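Side-chain contact in methylmalonyl-CoA carboxyltransferase 5S subunit (Propionibacterium freudenreichii subsp. shermanii, PDB 1RQB), which transfers a carboxyl group from the biotin of the 1.3S subunit to pyruvate, forming oxaloacetate at a cobalt-containing TIM-barrel active site: residues Lys351-Pro356 and Ala387-Gly392. Residues are numbered along the deposited sequence; the frame is centred on the assembly and turned at random.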
loop_
_atom_site.group_PDB
_atom_site.type_symbol
_atom_site.label_atom_id
_atom_site.label_comp_id
_atom_site.label_asym_id
_atom_site.label_seq_id
_atom_site.Cartn_x
_atom_site.Cartn_y
_atom_site.Cartn_z
ATOM N N LYS A 351 15.595 10.545 24.948
ATOM C CA LYS A 351 15.131 10.679 26.337
ATOM C C LYS A 351 15.778 11.905 26.985
ATOM O O LYS A 351 15.113 12.686 27.662
ATOM C CB LYS A 351 15.495 9.424 27.141
ATOM C CG LYS A 351 15.191 9.519 28.627
ATOM C CD LYS A 351 15.589 8.229 29.341
ATOM C CE LYS A 351 15.390 8.332 30.851
ATOM N NZ LYS A 351 14.002 8.731 31.205
ATOM N N ALA A 352 17.078 12.068 26.774
ATOM C CA ALA A 352 17.800 13.202 27.367
ATOM C C ALA A 352 17.209 14.528 26.880
ATOM O O ALA A 352 17.150 15.503 27.627
ATOM C CB ALA A 352 19.280 13.126 26.998
ATOM N N ALA A 353 16.754 14.551 25.629
ATOM C CA ALA A 353 16.206 15.777 25.031
ATOM C C ALA A 353 14.734 15.973 25.401
ATOM O O ALA A 353 14.079 16.881 24.891
ATOM C CB ALA A 353 16.371 15.726 23.518
ATOM N N GLY A 354 14.200 15.130 26.275
ATOM C CA GLY A 354 12.809 15.292 26.663
ATOM C C GLY A 354 11.771 14.602 25.789
ATOM O O GLY A 354 10.613 15.013 25.766
ATOM N N PHE A 355 12.192 13.572 25.064
ATOM C CA PHE A 355 11.313 12.765 24.204
ATOM C C PHE A 355 10.613 13.589 23.122
ATOM O O PHE A 355 9.394 13.517 22.969
ATOM C CB PHE A 355 10.254 12.037 25.030
ATOM C CG PHE A 355 10.808 10.929 25.865
ATOM C CD1 PHE A 355 10.813 11.020 27.251
ATOM C CD2 PHE A 355 11.345 9.798 25.263
ATOM C CE1 PHE A 355 11.348 9.995 28.031
ATOM C CE2 PHE A 355 11.880 8.770 26.029
ATOM C CZ PHE A 355 11.879 8.872 27.419
ATOM N N PRO A 356 11.360 14.392 22.363
ATOM C CA PRO A 356 10.602 15.118 21.344
ATOM C C PRO A 356 10.221 14.148 20.224
ATOM O O PRO A 356 10.833 13.092 20.063
ATOM C CB PRO A 356 11.593 16.172 20.866
ATOM C CG PRO A 356 12.916 15.447 20.999
ATOM C CD PRO A 356 12.771 14.816 22.381
ATOM N N ALA A 387 22.920 21.258 21.385
ATOM C CA ALA A 387 23.142 22.116 22.558
ATOM C C ALA A 387 21.956 23.070 22.718
ATOM O O ALA A 387 21.490 23.311 23.830
ATOM C CB ALA A 387 24.427 22.911 22.391
ATOM N N ASP A 388 21.468 23.606 21.603
ATOM C CA ASP A 388 20.344 24.555 21.630
ATOM C C ASP A 388 19.073 23.869 22.134
ATOM O O ASP A 388 18.313 24.458 22.902
ATOM C CB ASP A 388 20.110 25.151 20.236
ATOM C CG ASP A 388 20.916 26.424 19.998
ATOM O OD1 ASP A 388 20.972 26.887 18.839
ATOM O OD2 ASP A 388 21.485 26.968 20.968
ATOM N N ILE A 389 18.828 22.635 21.693
ATOM C CA ILE A 389 17.641 21.905 22.158
ATOM C C ILE A 389 17.733 21.706 23.673
ATOM O O ILE A 389 16.790 21.993 24.408
ATOM C CB ILE A 389 17.522 20.505 21.508
ATOM C CG1 ILE A 389 17.255 20.638 20.009
ATOM C CG2 ILE A 389 16.396 19.725 22.169
ATOM C CD1 ILE A 389 17.050 19.313 19.295
HETATM N N MSE A 390 18.885 21.229 24.137
HETATM C CA MSE A 390 19.085 20.958 25.568
HETATM C C MSE A 390 18.956 22.237 26.398
HETATM O O MSE A 390 18.510 22.185 27.543
HETATM C CB MSE A 390 20.464 20.335 25.818
HETATM C CG MSE A 390 20.673 18.967 25.189
HETATM SE SE MSE A 390 19.390 17.663 25.851
HETATM C CE MSE A 390 19.450 18.092 27.739
ATOM N N LEU A 391 19.322 23.380 25.833
ATOM C CA LEU A 391 19.274 24.638 26.594
ATOM C C LEU A 391 17.936 25.363 26.428
ATOM O O LEU A 391 17.750 26.451 26.972
ATOM C CB LEU A 391 20.435 25.546 26.175
ATOM C CG LEU A 391 21.797 24.901 26.457
ATOM C CD1 LEU A 391 22.910 25.673 25.767
ATOM C CD2 LEU A 391 22.016 24.834 27.955
ATOM N N GLY A 392 17.004 24.775 25.682
ATOM C CA GLY A 392 15.697 25.396 25.513
ATOM C C GLY A 392 15.533 26.445 24.425
ATOM O O GLY A 392 14.510 27.126 24.371
#
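Two helix C-termini, each ended by a Schellman motif, pack against each other in the conserved carboxylase domain, with Ala-353 set against Ile-389 and Met-390, a selenomethionine. Helix 339-352 ends at Ala-352, and Ala-353 is the first residue outside it; Gly-354 supplies the positive phi, with Phe-355 N bonded to Arg-350 O and Gly-354 N to Lys-351 O (3.0 Å). Gly-392 likewise has positive phi at the end of helix 384-390, its N bonded to Ile-389 O. The backbones come closest at Ala-353 and Met-390, whose CA atoms are 6.0 Å apart. Rather than reaching straight out, the Met-390 chain bends at chi2 (-60°) and again at chi3 (-44°), which lays the selenium alongside the last turn of the other helix. SE rests 3.8 Å from Ala-353 CA, and the terminal CE lies 3.5 Å from Ala-352 O. One residue earlier in the chain, Ile-389 sets its CG2 against Ala-353 CB at 4.2 Å. No hydrogen bond links the two segments, and all four touching residues are buried. The loop joining helices 384-390 and 403-413 serves polar backbone atoms here: Ser-397 OG bonds Ala-353 O, and Ala-352 and Gly-354 make backbone bonds with Asp-402 and Ala-399, respectively. Helix 403-413 packs on Met-390 through Val-405, Val-406 and Ala-409, while Tyr-379 and Tyr-394, from connecting loops, touch Ala-352 and Ile-389, respectively, away from the cobalt site.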